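Prolyl endopeptidase (PDB 2BKL) probably hydrolyses oligopeptides after proline, and less readily after alanine, as a serine peptidase of the prolyl oligopeptidase (S9A) family. Local coordinates at residues T172-P177 and Q231-R236; G238-V243 and V277-D282; Q414-Q419 and V434-D439. All coordinates share one frame; numbering follows the deposited sequence.

Contact 1 (T172-P177 and Q231-R236); sequences TPKWTP and QSDLSR
Lys-174 is held against the backbone of Ser-232 by its ammonium group, whose NZ lies 3.0 Å from Ser-232 O and donates to it from well above the carbonyl plane. The side chain reaches this point by curling: bends at chi2 (67°) and chi3 (64°) place CD and CE so that the chain folds back beside its own segment. There NZ also donates to Thr-172 O at 2.6 Å and to Thr-172 OG1 at 2.9 Å, and Glu-185 completes the setting with a salt bridge. That carboxylate also binds the hydroxyl of Ser-232, whose OG lies 3.4 Å from Lys-174 CE. A long, flexible cationic chain suits this place because it brings both a charge and several N-H donors to oxygens of two segments. An alanine here would probably leave Glu-185 without its ion-pair partner and Ser-232 O without this donor, and open a gap beside Asp-233, whose OD1 now lies 3.7 Å from Lys-174 CG.

Beyond the lysine the contact becomes apolar and thinner. Leu-234 CD2 meets Thr-176 CG2 at 3.8 Å, methyl against methyl, while the Thr-176 hydroxyl is bonded to Asp-178 and Tyr-206. At the exposed end the contact is slighter: Pro-177 CG approaches Arg-236 O at 3.6 Å, its CD lies loosely by Leu-234, and the Arg-236 guanidinium turns to Asp-373 and Glu-372. The closest CA atoms of the two segments, in Lys-174 and Leu-234, are 6.3 Å apart; side chains rather than paired backbones bridge them. This is how neighbouring blades of a beta-propeller meet: 174-175 and 229-234 are the first strands of two successive four-stranded antiparallel sheets.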
# COMPACT_ATOMS: atom_id res chain seq x y z
N THR A 172 8.83 13.01 3.86
CA THR A 172 9.85 12.06 4.32
C THR A 172 11.11 12.91 4.50
O THR A 172 11.75 13.26 3.49
CB THR A 172 10.06 10.93 3.32
OG1 THR A 172 10.17 11.45 1.99
CG2 THR A 172 8.88 10.03 3.23
N PRO A 173 11.48 13.27 5.73
CA PRO A 173 12.60 14.20 5.90
C PRO A 173 13.92 13.68 5.32
O PRO A 173 14.33 12.52 5.53
CB PRO A 173 12.70 14.36 7.42
CG PRO A 173 11.29 14.08 7.90
CD PRO A 173 10.85 12.94 7.02
N LYS A 174 14.56 14.56 4.55
CA LYS A 174 15.91 14.33 4.01
C LYS A 174 16.88 15.24 4.75
O LYS A 174 16.99 16.42 4.43
CB LYS A 174 15.98 14.65 2.52
CG LYS A 174 15.68 13.52 1.53
CD LYS A 174 14.26 13.06 1.55
CE LYS A 174 13.26 14.11 1.12
NZ LYS A 174 11.88 13.52 0.89
N TRP A 175 17.58 14.69 5.73
CA TRP A 175 18.59 15.42 6.48
C TRP A 175 19.80 15.77 5.63
O TRP A 175 20.29 14.95 4.85
CB TRP A 175 19.06 14.60 7.66
CG TRP A 175 18.08 14.38 8.74
CD1 TRP A 175 17.26 13.31 8.91
CD2 TRP A 175 17.90 15.22 9.88
NE1 TRP A 175 16.55 13.46 10.07
CE2 TRP A 175 16.93 14.62 10.70
CE3 TRP A 175 18.45 16.44 10.30
CZ2 TRP A 175 16.50 15.19 11.90
CZ3 TRP A 175 18.03 17.00 11.48
CH2 TRP A 175 17.07 16.37 12.27
N THR A 176 20.28 17.00 5.76
CA THR A 176 21.57 17.34 5.16
C THR A 176 22.72 16.70 5.93
O THR A 176 22.56 16.37 7.09
CB THR A 176 21.75 18.86 5.06
OG1 THR A 176 21.28 19.50 6.24
CG2 THR A 176 20.86 19.42 3.94
N PRO A 177 23.86 16.50 5.28
CA PRO A 177 25.02 15.85 5.94
C PRO A 177 25.47 16.52 7.25
O PRO A 177 26.04 15.82 8.10
CB PRO A 177 26.11 15.91 4.89
CG PRO A 177 25.48 16.21 3.61
CD PRO A 177 24.12 16.77 3.86
N GLN A 231 7.77 15.41 -4.89
CA GLN A 231 8.64 14.73 -3.93
C GLN A 231 10.08 15.14 -4.12
O GLN A 231 10.51 15.41 -5.24
CB GLN A 231 8.52 13.22 -4.13
CG GLN A 231 8.95 12.37 -2.94
CD GLN A 231 8.75 10.89 -3.20
OE1 GLN A 231 7.76 10.48 -3.84
NE2 GLN A 231 9.70 10.08 -2.72
N SER A 232 10.82 15.23 -3.03
CA SER A 232 12.25 15.58 -3.10
C SER A 232 13.12 14.42 -2.64
O SER A 232 12.67 13.51 -1.96
CB SER A 232 12.56 16.85 -2.31
OG SER A 232 12.45 16.65 -0.92
N ASP A 233 14.40 14.49 -3.02
CA ASP A 233 15.41 13.58 -2.47
C ASP A 233 16.75 14.29 -2.49
O ASP A 233 16.92 15.28 -3.19
CB ASP A 233 15.48 12.30 -3.30
CG ASP A 233 16.04 11.10 -2.52
OD1 ASP A 233 16.33 11.24 -1.30
OD2 ASP A 233 16.23 9.97 -3.05
N LEU A 234 17.69 13.80 -1.70
CA LEU A 234 18.99 14.44 -1.51
C LEU A 234 20.06 13.36 -1.53
O LEU A 234 19.92 12.34 -0.88
CB LEU A 234 19.05 15.20 -0.17
CG LEU A 234 20.33 16.01 0.06
CD1 LEU A 234 20.44 17.21 -0.88
CD2 LEU A 234 20.45 16.47 1.53
N SER A 235 21.14 13.59 -2.27
CA SER A 235 22.25 12.66 -2.27
C SER A 235 22.94 12.65 -0.91
O SER A 235 22.86 13.60 -0.15
CB SER A 235 23.26 13.01 -3.38
OG SER A 235 23.88 14.26 -3.16
N ARG A 236 23.59 11.53 -0.61
CA ARG A 236 24.38 11.40 0.62
C ARG A 236 25.39 12.49 0.87
O ARG A 236 25.53 12.96 2.01
CB ARG A 236 25.13 10.08 0.61
CG ARG A 236 24.33 8.97 1.10
CD ARG A 236 23.92 9.05 2.58
NE ARG A 236 24.99 9.15 3.57
CZ ARG A 236 25.84 8.16 3.87
NH1 ARG A 236 25.80 7.02 3.20
NH2 ARG A 236 26.75 8.31 4.83

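Contact 2 (G238-V243 and V277-D282); sequences GKYLFV and VHAWKD
Tyr-240 and Asp-282 meet through one short hydrogen bond, the phenol OH donating to Asp-282 OD1 at 2.7 Å. Asp-282 OD1 lies in the plane of the tyrosine ring, at its edge, while the carboxylate is turned 77° from that plane and receives the bond on its anti side. Further in, the contact is hydrophobic. Ala-279 CB serves two rings at once, lying 4.1 Å from Tyr-240 CD2 and 4.1 Å from Phe-242 CE2; it comes to the edge of the phenylalanine, and a single methyl is small enough to touch both rings. Val-277 also packs on Phe-242: its CG1 is 3.8 Å from Phe-242 CE1, and its CB lies above a ring face, displaced from the centre.

These residues join two blades of the beta-propeller, the second strand (241-247) of one facing the first strand (275-280) of the next. Alternation along the chain sorts the side chains. Tyr-240 and Phe-242 point toward the next blade, whereas Leu-241 and Val-243 pack on Val-219 and His-220, in the last strand of the preceding one.

In the second shell, Phe-284 stands edge-to-face with both Tyr-240 and Phe-242, and it also touches Val-277 and Ala-279. Val-254 and Trp-256 pack against Phe-242 from its own sheet. The backbone N of Tyr-240 is bonded to Ser-235 OG, and Phe-242 is paired through its backbone with Asp-233. Asp-282 owes its position to the tight turn between strands 275-280 and 283-288. Lys-281 and Asp-282 both have left-handed backbone angles there, a conformation that aspartate tolerates better than most residues, and with CG anti to the carbonyl carbon (chi1 -58°) the carboxylate can bring OD1 to the Tyr-240 hydroxyl.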
# COMPACT_ATOMS: atom_id res chain seq x y z
N GLY A 238 25.15 15.48 -0.02
CA GLY A 238 24.48 16.76 0.05
C GLY A 238 24.62 17.62 -1.19
O GLY A 238 24.14 18.75 -1.23
N LYS A 239 25.27 17.10 -2.22
CA LYS A 239 25.64 17.93 -3.36
C LYS A 239 24.57 17.97 -4.45
O LYS A 239 24.60 18.85 -5.29
CB LYS A 239 26.97 17.48 -3.96
CG LYS A 239 28.19 17.80 -3.08
CD LYS A 239 28.40 19.30 -2.87
CE LYS A 239 29.70 19.61 -2.12
NZ LYS A 239 29.43 20.27 -0.79
N TYR A 240 23.63 17.03 -4.42
CA TYR A 240 22.61 16.95 -5.45
C TYR A 240 21.24 16.84 -4.81
O TYR A 240 20.92 15.88 -4.09
CB TYR A 240 22.89 15.79 -6.43
CG TYR A 240 24.27 15.84 -7.05
CD1 TYR A 240 24.53 16.66 -8.15
CD2 TYR A 240 25.32 15.09 -6.54
CE1 TYR A 240 25.78 16.73 -8.70
CE2 TYR A 240 26.58 15.15 -7.10
CZ TYR A 240 26.79 15.98 -8.17
OH TYR A 240 28.06 16.09 -8.76
N LEU A 241 20.44 17.84 -5.08
CA LEU A 241 19.04 17.88 -4.69
C LEU A 241 18.14 17.59 -5.88
O LEU A 241 18.26 18.19 -6.93
CB LEU A 241 18.73 19.26 -4.11
CG LEU A 241 17.28 19.56 -3.77
CD1 LEU A 241 16.80 18.73 -2.61
CD2 LEU A 241 17.17 21.05 -3.49
N PHE A 242 17.23 16.62 -5.72
CA PHE A 242 16.29 16.21 -6.75
C PHE A 242 14.84 16.54 -6.35
O PHE A 242 14.46 16.41 -5.17
CB PHE A 242 16.38 14.70 -6.98
CG PHE A 242 17.70 14.26 -7.48
CD1 PHE A 242 18.01 14.40 -8.81
CD2 PHE A 242 18.62 13.73 -6.62
CE1 PHE A 242 19.27 14.02 -9.28
CE2 PHE A 242 19.87 13.37 -7.05
CZ PHE A 242 20.19 13.52 -8.39
N VAL A 243 14.06 16.96 -7.33
CA VAL A 243 12.63 17.14 -7.18
C VAL A 243 11.95 16.40 -8.31
O VAL A 243 12.26 16.57 -9.50
CB VAL A 243 12.25 18.61 -7.17
CG1 VAL A 243 10.72 18.78 -7.23
CG2 VAL A 243 12.79 19.30 -5.90
N VAL A 277 16.15 8.38 -9.63
CA VAL A 277 17.57 8.69 -9.67
C VAL A 277 18.23 8.57 -8.30
O VAL A 277 17.66 8.99 -7.27
CB VAL A 277 17.82 10.12 -10.19
CG1 VAL A 277 19.31 10.35 -10.41
CG2 VAL A 277 17.02 10.38 -11.41
N HIS A 278 19.41 7.96 -8.28
CA HIS A 278 20.28 7.96 -7.10
C HIS A 278 21.64 8.46 -7.51
O HIS A 278 22.16 8.07 -8.53
CB HIS A 278 20.34 6.54 -6.53
CG HIS A 278 19.02 6.08 -5.99
ND1 HIS A 278 18.44 6.65 -4.88
CD2 HIS A 278 18.15 5.15 -6.45
CE1 HIS A 278 17.26 6.09 -4.66
NE2 HIS A 278 17.07 5.17 -5.59
N ALA A 279 22.19 9.39 -6.73
CA ALA A 279 23.52 9.94 -6.98
C ALA A 279 24.55 9.41 -5.99
O ALA A 279 24.29 9.36 -4.79
CB ALA A 279 23.48 11.43 -6.89
N TRP A 280 25.70 9.04 -6.50
CA TRP A 280 26.80 8.58 -5.66
C TRP A 280 28.09 8.93 -6.37
O TRP A 280 28.26 8.64 -7.53
CB TRP A 280 26.69 7.06 -5.41
CG TRP A 280 27.78 6.52 -4.54
CD1 TRP A 280 28.74 5.63 -4.88
CD2 TRP A 280 28.04 6.88 -3.16
NE1 TRP A 280 29.57 5.39 -3.82
CE2 TRP A 280 29.18 6.16 -2.76
CE3 TRP A 280 27.43 7.73 -2.23
CZ2 TRP A 280 29.72 6.28 -1.48
CZ3 TRP A 280 27.98 7.84 -0.96
CH2 TRP A 280 29.09 7.11 -0.60
N LYS A 281 29.03 9.55 -5.64
CA LYS A 281 30.35 9.95 -6.17
C LYS A 281 30.23 10.67 -7.52
O LYS A 281 30.96 10.39 -8.47
CB LYS A 281 31.32 8.75 -6.19
CG LYS A 281 31.64 8.28 -4.78
CD LYS A 281 32.78 7.29 -4.69
CE LYS A 281 33.15 6.98 -3.24
NZ LYS A 281 33.99 5.74 -3.19
N ASP A 282 29.34 11.66 -7.56
CA ASP A 282 29.16 12.55 -8.73
C ASP A 282 28.72 11.83 -10.00
O ASP A 282 28.94 12.29 -11.12
CB ASP A 282 30.41 13.38 -9.01
CG ASP A 282 30.82 14.22 -7.83
OD1 ASP A 282 30.01 15.00 -7.31
OD2 ASP A 282 31.99 14.17 -7.38

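Contact 3 (Q414-Q419 and V434-D439)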
# COMPACT_ATOMS: atom_id res chain seq x y z
N GLN A 414 2.84 -28.24 7.46
CA GLN A 414 1.46 -28.66 7.21
C GLN A 414 0.87 -28.03 5.94
O GLN A 414 -0.18 -28.44 5.51
CB GLN A 414 0.57 -28.36 8.42
CG GLN A 414 0.79 -29.40 9.56
CD GLN A 414 0.13 -29.03 10.88
OE1 GLN A 414 -0.80 -28.22 10.93
NE2 GLN A 414 0.64 -29.63 11.97
N TYR A 415 1.53 -27.02 5.37
CA TYR A 415 0.95 -26.22 4.29
C TYR A 415 1.82 -26.25 3.05
O TYR A 415 3.02 -26.54 3.11
CB TYR A 415 0.77 -24.75 4.72
CG TYR A 415 0.17 -24.59 6.07
CD1 TYR A 415 -1.16 -24.84 6.28
CD2 TYR A 415 0.94 -24.26 7.15
CE1 TYR A 415 -1.72 -24.73 7.54
CE2 TYR A 415 0.39 -24.15 8.42
CZ TYR A 415 -0.92 -24.41 8.61
OH TYR A 415 -1.48 -24.33 9.88
N GLN A 416 1.19 -25.97 1.92
CA GLN A 416 1.95 -25.79 0.70
C GLN A 416 1.41 -24.63 -0.08
O GLN A 416 0.27 -24.18 0.10
CB GLN A 416 1.96 -27.03 -0.17
CG GLN A 416 0.63 -27.41 -0.71
CD GLN A 416 0.65 -28.69 -1.53
OE1 GLN A 416 -0.14 -29.59 -1.28
NE2 GLN A 416 1.55 -28.77 -2.50
N VAL A 417 2.27 -24.14 -0.96
CA VAL A 417 1.99 -23.00 -1.81
C VAL A 417 2.22 -23.45 -3.23
O VAL A 417 3.28 -24.02 -3.55
CB VAL A 417 2.96 -21.83 -1.54
CG1 VAL A 417 2.64 -20.63 -2.45
CG2 VAL A 417 2.95 -21.43 -0.05
N GLU A 418 1.20 -23.29 -4.06
CA GLU A 418 1.28 -23.51 -5.49
C GLU A 418 1.32 -22.17 -6.22
O GLU A 418 0.79 -21.16 -5.74
CB GLU A 418 0.04 -24.25 -5.97
CG GLU A 418 -0.41 -25.42 -5.11
CD GLU A 418 -1.58 -26.08 -5.76
OE1 GLU A 418 -1.40 -26.55 -6.90
OE2 GLU A 418 -2.69 -26.07 -5.18
N GLN A 419 1.95 -22.16 -7.38
CA GLN A 419 1.82 -21.10 -8.35
C GLN A 419 1.29 -21.66 -9.64
O GLN A 419 1.88 -22.64 -10.21
CB GLN A 419 3.11 -20.36 -8.60
CG GLN A 419 2.91 -19.15 -9.57
CD GLN A 419 4.13 -18.28 -9.77
OE1 GLN A 419 5.24 -18.80 -10.02
NE2 GLN A 419 3.94 -16.98 -9.63
N VAL A 434 -1.73 -20.18 -4.75
CA VAL A 434 -2.78 -20.93 -4.07
C VAL A 434 -2.17 -21.61 -2.87
O VAL A 434 -1.21 -22.38 -3.00
CB VAL A 434 -3.49 -21.94 -5.00
CG1 VAL A 434 -4.69 -22.54 -4.27
CG2 VAL A 434 -3.95 -21.27 -6.29
N VAL A 435 -2.72 -21.35 -1.69
CA VAL A 435 -2.15 -21.80 -0.43
C VAL A 435 -3.18 -22.64 0.31
O VAL A 435 -4.35 -22.29 0.41
CB VAL A 435 -1.74 -20.59 0.48
CG1 VAL A 435 -0.98 -21.07 1.70
CG2 VAL A 435 -0.92 -19.55 -0.33
N HIS A 436 -2.75 -23.79 0.82
CA HIS A 436 -3.66 -24.68 1.53
C HIS A 436 -2.87 -25.73 2.30
O HIS A 436 -1.69 -25.92 2.09
CB HIS A 436 -4.61 -25.37 0.55
CG HIS A 436 -3.91 -26.01 -0.59
ND1 HIS A 436 -3.33 -27.27 -0.52
CD2 HIS A 436 -3.68 -25.58 -1.85
CE1 HIS A 436 -2.77 -27.56 -1.68
NE2 HIS A 436 -2.97 -26.55 -2.50
N ARG A 437 -3.57 -26.44 3.19
CA ARG A 437 -2.95 -27.61 3.83
C ARG A 437 -2.55 -28.63 2.78
O ARG A 437 -3.25 -28.85 1.78
CB ARG A 437 -3.92 -28.27 4.81
CG ARG A 437 -4.16 -27.51 6.09
CD ARG A 437 -5.12 -28.19 7.02
NE ARG A 437 -4.50 -29.42 7.51
CZ ARG A 437 -3.62 -29.45 8.52
NH1 ARG A 437 -3.29 -28.34 9.20
NH2 ARG A 437 -3.06 -30.60 8.87
N LYS A 438 -1.45 -29.33 3.05
CA LYS A 438 -1.03 -30.43 2.18
C LYS A 438 -2.08 -31.50 2.00
O LYS A 438 -2.17 -32.10 0.93
CB LYS A 438 0.28 -31.05 2.69
CG LYS A 438 1.46 -30.16 2.50
CD LYS A 438 2.80 -30.84 2.86
CE LYS A 438 3.95 -29.85 2.84
NZ LYS A 438 5.15 -30.43 3.49
N ASP A 439 -2.86 -31.78 3.04
CA ASP A 439 -3.92 -32.80 2.97
C ASP A 439 -5.28 -32.36 2.43
O ASP A 439 -6.26 -33.09 2.53
CB ASP A 439 -4.07 -33.49 4.33
CG ASP A 439 -4.54 -32.58 5.43
OD1 ASP A 439 -5.03 -31.42 5.21
OD2 ASP A 439 -4.45 -32.98 6.63
O HOH W 1 -1.68 -30.90 5.76
O HOH W 2 -0.02 -32.01 -1.13
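Arg-437 reaches across to both Gln-414 and Tyr-415, and the neighbours change along its side chain, beginning and ending at Gln-414. CB lies 3.8 Å from Gln-414 O, and CG packs 4.0 Å from Tyr-415 CE1. A bend at chi3 (68°) then sets NE, which forms a salt bridge with Asp-439 OD1. At the tip, NH1 donates to Gln-414 OE1 at 3.0 Å; the oxygen lies near the guanidinium plane, but the donor stands above the plane of the amide. Arginine suits the site because its methylene chain can lie against a ring while its planar head serves several oxygens.

The two strands form the beta hairpin 415-423/429-437 at the edge of the mixed eight-stranded sheet of the alpha/beta-hydrolase domain. Gln-416 with His-436 and Glu-418 with Val-434 are antiparallel hydrogen-bonded pairs; Val-417 and Val-435 form a non-hydrogen-bonded pair on the opposite face, where both touch Phe-384.

On the face of Gln-416 and Glu-418, His-436 NE2 donates to Glu-418 OE2 at 2.7 Å, in the ring plane, with the carboxylate turned 88° from the ring. Its other nitrogen, ND1, donates to Arg-437 O at 2.8 Å. With both nitrogens donating, the imidazole is probably protonated, a state the carboxylate would favour. Tyr-521 OH is a second partner of Glu-418 OE2.

Overall arrangement
The three contacts follow one another in series along the chain. Contacts 1 and 2 are neighbours in the beta-propeller, with centres about 9 Å apart, and share the sheet that begins with strands 229-234 and 241-247: contact 1 joins it to the preceding blade, contact 2 to the following one. Together they run across three successive blades. Contact 3 belongs to the alpha/beta-hydrolase sheet, its centre about 44 Å from that of contact 1 and about 46 Å from that of contact 2. The bound peptide-like ligand touches Trp-249 of the propeller and Ser-533 of the hydrolase domain, so its pocket lies where the two domains meet, whereas these contacts are packing within each domain.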